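Local atomic coordinates of MamA (Candidatus Magnetobacterium bavaricum, PDB entry 3VTX), a protein that is a magnetosome-associated protein built from tetratricopeptide repeats, an all-helical fold that generally serves as a scaffold for binding other proteins. Residues Gly139-Arg142 and Ala143-Ile147; Asp158-Val161 and Lys162-Lys166. All coordinates share one frame; numbering follows the deposited sequence.

Neither contact closes a long loop: each lies within one continuous run of chain, and they follow one another in series without nesting or crossing. Coming from the N terminus, the chain leaves helix 123-136 and reaches interaction 1, where residues 139-142 turn into the first turns of helix 141-153. It then doubles back into helix 157-169, whose early and middle turns hold interaction 2. The two centres lie 11 Å apart, and the helices touch directly: Ile147 CG2 packs 3.6 Å from Tyr163 CD2, and Tyr144 CD1 lies 3.9 Å from Lys166 CB. Both helices fall in the sequence range of a tetratricopeptide repeat, toward the C-terminal end of the chain.

Interaction 1: residues Gly139-Arg142 and Ala143-Ile147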
loop_
_atom_site.group_PDB
_atom_site.type_symbol
_atom_site.label_atom_id
_atom_site.label_comp_id
_atom_site.label_asym_id
_atom_site.label_seq_id
_atom_site.Cartn_x
_atom_site.Cartn_y
_atom_site.Cartn_z
ATOM N N GLY A 139 -6.403 -12.859 -10.759
ATOM C CA GLY A 139 -7.628 -13.031 -9.996
ATOM C C GLY A 139 -8.129 -11.831 -9.173
ATOM O O GLY A 139 -9.144 -11.894 -8.528
ATOM N N PHE A 140 -7.356 -10.751 -9.175
ATOM C CA PHE A 140 -7.725 -9.557 -8.403
ATOM C C PHE A 140 -8.827 -8.740 -9.134
ATOM O O PHE A 140 -8.516 -7.943 -10.020
ATOM C CB PHE A 140 -6.502 -8.676 -8.162
ATOM C CG PHE A 140 -6.813 -7.468 -7.279
ATOM C CD1 PHE A 140 -7.628 -7.563 -6.191
ATOM C CD2 PHE A 140 -6.207 -6.262 -7.547
ATOM C CE1 PHE A 140 -7.878 -6.463 -5.380
ATOM C CE2 PHE A 140 -6.511 -5.152 -6.748
ATOM C CZ PHE A 140 -7.278 -5.247 -5.692
ATOM N N ILE A 141 -10.032 -8.931 -8.681
ATOM C CA ILE A 141 -11.241 -8.421 -9.364
ATOM C C ILE A 141 -11.246 -6.878 -9.430
ATOM O O ILE A 141 -11.573 -6.291 -10.475
ATOM C CB ILE A 141 -12.517 -8.953 -8.682
ATOM C CG1 ILE A 141 -12.646 -10.503 -8.914
ATOM C CG2 ILE A 141 -13.850 -8.338 -9.295
ATOM C CD1 ILE A 141 -13.326 -11.117 -7.845
ATOM N N ARG A 142 -10.878 -6.223 -8.359
ATOM C CA ARG A 142 -10.986 -4.784 -8.345
ATOM C C ARG A 142 -10.086 -4.116 -9.366
ATOM O O ARG A 142 -10.406 -3.044 -9.811
ATOM C CB ARG A 142 -10.725 -4.196 -6.941
ATOM C CG ARG A 142 -11.404 -2.825 -6.829
ATOM C CD ARG A 142 -11.277 -2.260 -5.449
ATOM N NE ARG A 142 -12.014 -1.046 -5.221
ATOM C CZ ARG A 142 -11.539 0.192 -5.252
ATOM N NH1 ARG A 142 -12.323 1.229 -4.997
ATOM N NH2 ARG A 142 -10.303 0.422 -5.597
ATOM N N ALA A 143 -8.972 -4.707 -9.763
ATOM C CA ALA A 143 -8.147 -4.121 -10.774
ATOM C C ALA A 143 -8.876 -3.978 -12.087
ATOM O O ALA A 143 -8.691 -2.981 -12.822
ATOM C CB ALA A 143 -6.844 -4.888 -10.921
ATOM N N TYR A 144 -9.643 -4.987 -12.433
ATOM C CA TYR A 144 -10.524 -4.848 -13.670
ATOM C C TYR A 144 -11.547 -3.744 -13.513
ATOM O O TYR A 144 -11.729 -2.918 -14.428
ATOM C CB TYR A 144 -11.284 -6.121 -13.940
ATOM C CG TYR A 144 -10.328 -7.276 -14.199
ATOM C CD1 TYR A 144 -9.961 -7.606 -15.475
ATOM C CD2 TYR A 144 -9.836 -8.035 -13.153
ATOM C CE1 TYR A 144 -9.030 -8.666 -15.680
ATOM C CE2 TYR A 144 -8.976 -9.117 -13.376
ATOM C CZ TYR A 144 -8.579 -9.403 -14.596
ATOM O OH TYR A 144 -7.729 -10.487 -14.785
ATOM N N GLN A 145 -12.148 -3.605 -12.314
ATOM C CA GLN A 145 -13.092 -2.523 -12.085
ATOM C C GLN A 145 -12.373 -1.165 -12.237
ATOM O O GLN A 145 -12.899 -0.252 -12.839
ATOM C CB GLN A 145 -13.737 -2.655 -10.697
ATOM C CG GLN A 145 -14.556 -3.875 -10.482
ATOM C CD GLN A 145 -14.972 -3.980 -9.005
ATOM O OE1 GLN A 145 -15.712 -3.082 -8.520
ATOM N NE2 GLN A 145 -14.377 -4.902 -8.233
ATOM N N SER A 146 -11.217 -1.064 -11.624
ATOM C CA SER A 146 -10.401 0.182 -11.627
ATOM C C SER A 146 -10.000 0.566 -13.049
ATOM O O SER A 146 -10.048 1.781 -13.415
ATOM C CB SER A 146 -9.186 0.075 -10.710
ATOM O OG SER A 146 -9.593 -0.033 -9.371
ATOM N N ILE A 147 -9.643 -0.434 -13.886
ATOM C CA ILE A 147 -9.428 -0.177 -15.311
ATOM C C ILE A 147 -10.660 0.410 -15.971
ATOM O O ILE A 147 -10.579 1.418 -16.671
ATOM C CB ILE A 147 -8.866 -1.363 -16.099
ATOM C CG1 ILE A 147 -7.470 -1.704 -15.553
ATOM C CG2 ILE A 147 -8.906 -1.026 -17.630
ATOM C CD1 ILE A 147 -6.966 -3.072 -16.113
#
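Phe140 lays one face of its ring over the start of the helix, with Ala143 N 3.8 Å above the ring plane and displaced toward the rim. Its CG stands anti to the backbone N (chi1 -176°), which swings the ring forward along the chain until CD2 meets Ala143 CB at 3.7 Å. Phe140 O also accepts a bond from Ala143 N at 3.3 Å, with the donor well above the carbonyl plane. Tyr144 turns the other way, presenting the edge of its ring to Ile141 O, which lies in the ring plane 3.6 Å from CD2; its hydroxyl is tied back to Pro138 O. The Gln145 side chain crosses that of Arg142 at about a right angle, its NE2 sitting 3.4 Å from Arg142 CA and 3.6 Å from Ile141 CG2, while the guanidinium and amide planes are 68° apart. Arg142 O receives Ser146 N at 2.8 Å, a fairly straight bond. Farther out, the extended Arg142 chain brings NH2 within 3.9 Å of Ser146 OG, obliquely and unbonded; both are hydrogen-bonded to the hydroxyl of Tyr111, whose ring also meets that of Phe140 edge-to-face. Tyr111 thus gathers both polar ends against helix 107-119. This is a loop running into the first turns of a helix in a tetratricopeptide-repeat fold, with Ala143 and Tyr144 packed on Ile134 of the preceding helix 123-136.

Interaction 2: residues Asp158-Val161 and Lys162-Lys166; sequences DEAV and KYFKK
Asp158 contributes through its backbone: its carbonyl oxygen takes the N-H of Lys162 at 3.1 Å, the usual i to i+4 helix bond. Glu159, next along, carries the charged part of the contact. Its chain bends at chi2 (-51°), which carries the carboxylate round beside the Lys162 chain, so that the two side chains run alongside each other in the same direction. The salt bridge joins Lys162 NZ to Glu159 OE1 at 3.2 Å, and the oxygen uses its syn lone pair, on the side of OE2. Because the partners are three residues apart, the bridge spans a single turn. The backbone oxygen of Glu159 bonds Tyr163 N and also lies at the edge of the Tyr163 ring, in its plane, 3.4 Å from CD1. Lys166 CE covers part of one face of that ring, 3.8 Å above the plane and offset toward the rim.

Ala160 O receives Phe164 N at 3.0 Å in a nearly straight bond (172°), with a weak second one from Tyr163 N. On the same residue, Ala160 CB reaches Phe164 CE2 at 4.0 Å, a light apolar touch. Val161 places CG1 anti to its backbone N, where it meets Lys165 CE at 3.7 Å; here the lysine's extended aliphatic chain does the touching, crossing the valine at a slant, while Val161 O bonds Lys165 N.

Glu159 and Ala160 rest on Tyr151 of the preceding helix 141-153, Tyr163 packs on its Ile147, and Lys166 lies against its Tyr144. Helix 157-169 therefore sits against its predecessor along this face, with Val161, Lys162 and Lys165 at the protein surface.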
loop_
_atom_site.group_PDB
_atom_site.type_symbol
_atom_site.label_atom_id
_atom_site.label_comp_id
_atom_site.label_asym_id
_atom_site.label_seq_id
_atom_site.Cartn_x
_atom_site.Cartn_y
_atom_site.Cartn_z
ATOM N N ASP A 158 -17.401 2.512 -23.841
ATOM C CA ASP A 158 -17.447 1.118 -24.317
ATOM C C ASP A 158 -16.326 0.262 -23.752
ATOM O O ASP A 158 -16.601 -0.838 -23.313
ATOM C CB ASP A 158 -17.368 1.080 -25.865
ATOM C CG ASP A 158 -18.629 1.580 -26.552
ATOM O OD1 ASP A 158 -19.718 1.688 -25.941
ATOM O OD2 ASP A 158 -18.525 1.780 -27.834
ATOM N N GLU A 159 -15.109 0.784 -23.695
ATOM C CA GLU A 159 -13.972 0.080 -23.113
ATOM C C GLU A 159 -14.193 -0.070 -21.597
ATOM O O GLU A 159 -13.904 -1.106 -21.049
ATOM C CB GLU A 159 -12.629 0.773 -23.331
ATOM C CG GLU A 159 -11.911 0.540 -24.623
ATOM C CD GLU A 159 -11.749 -0.938 -24.988
ATOM O OE1 GLU A 159 -10.858 -1.641 -24.440
ATOM O OE2 GLU A 159 -12.544 -1.359 -25.828
ATOM N N ALA A 160 -14.777 0.965 -20.956
ATOM C CA ALA A 160 -15.086 0.913 -19.537
ATOM C C ALA A 160 -15.978 -0.265 -19.257
ATOM O O ALA A 160 -15.662 -1.066 -18.415
ATOM C CB ALA A 160 -15.729 2.250 -18.999
ATOM N N VAL A 161 -17.066 -0.396 -20.020
ATOM C CA VAL A 161 -18.040 -1.424 -19.741
ATOM C C VAL A 161 -17.468 -2.807 -20.079
ATOM O O VAL A 161 -17.730 -3.758 -19.352
ATOM C CB VAL A 161 -19.351 -1.160 -20.526
ATOM C CG1 VAL A 161 -20.213 -2.400 -20.525
ATOM C CG2 VAL A 161 -20.079 0.062 -19.944
ATOM N N LYS A 162 -16.541 -2.876 -20.999
ATOM C CA LYS A 162 -15.838 -4.118 -21.294
ATOM C C LYS A 162 -15.100 -4.627 -20.037
ATOM O O LYS A 162 -15.170 -5.837 -19.671
ATOM C CB LYS A 162 -14.788 -3.936 -22.435
ATOM C CG LYS A 162 -13.835 -5.076 -22.579
ATOM C CD LYS A 162 -13.010 -4.972 -23.933
ATOM C CE LYS A 162 -11.556 -5.493 -23.763
ATOM N NZ LYS A 162 -10.548 -4.822 -24.761
ATOM N N TYR A 163 -14.456 -3.709 -19.296
ATOM C CA TYR A 163 -13.701 -4.117 -18.083
ATOM C C TYR A 163 -14.581 -4.351 -16.882
ATOM O O TYR A 163 -14.287 -5.275 -16.123
ATOM C CB TYR A 163 -12.631 -3.091 -17.783
ATOM C CG TYR A 163 -11.381 -3.412 -18.627
ATOM C CD1 TYR A 163 -11.218 -2.859 -19.867
ATOM C CD2 TYR A 163 -10.380 -4.223 -18.110
ATOM C CE1 TYR A 163 -10.110 -3.169 -20.646
ATOM C CE2 TYR A 163 -9.244 -4.530 -18.888
ATOM C CZ TYR A 163 -9.142 -3.978 -20.137
ATOM O OH TYR A 163 -8.066 -4.236 -20.991
ATOM N N PHE A 164 -15.640 -3.546 -16.729
ATOM C CA PHE A 164 -16.645 -3.864 -15.716
ATOM C C PHE A 164 -17.234 -5.257 -15.884
ATOM O O PHE A 164 -17.397 -6.034 -14.946
ATOM C CB PHE A 164 -17.734 -2.834 -15.654
ATOM C CG PHE A 164 -17.221 -1.436 -15.225
ATOM C CD1 PHE A 164 -16.511 -1.294 -14.092
ATOM C CD2 PHE A 164 -17.578 -0.332 -15.938
ATOM C CE1 PHE A 164 -16.071 -0.032 -13.649
ATOM C CE2 PHE A 164 -17.153 0.926 -15.496
ATOM C CZ PHE A 164 -16.391 1.037 -14.368
ATOM N N LYS A 165 -17.502 -5.614 -17.161
ATOM C CA LYS A 165 -17.990 -6.932 -17.477
ATOM C C LYS A 165 -16.920 -7.986 -17.237
ATOM O O LYS A 165 -17.257 -9.112 -16.757
ATOM C CB LYS A 165 -18.418 -6.940 -18.925
ATOM C CG LYS A 165 -19.827 -6.421 -19.143
ATOM C CD LYS A 165 -20.215 -6.448 -20.614
ATOM C CE LYS A 165 -21.557 -5.846 -20.820
ATOM N NZ LYS A 165 -22.422 -6.425 -22.050
ATOM N N LYS A 166 -15.662 -7.718 -17.488
ATOM C CA LYS A 166 -14.591 -8.673 -17.202
ATOM C C LYS A 166 -14.556 -8.981 -15.732
ATOM O O LYS A 166 -14.378 -10.148 -15.327
ATOM C CB LYS A 166 -13.177 -8.301 -17.612
ATOM C CG LYS A 166 -12.906 -8.238 -19.082
ATOM C CD LYS A 166 -11.407 -7.718 -19.289
ATOM C CE LYS A 166 -11.030 -7.395 -20.704
ATOM N NZ LYS A 166 -10.581 -8.664 -21.333
#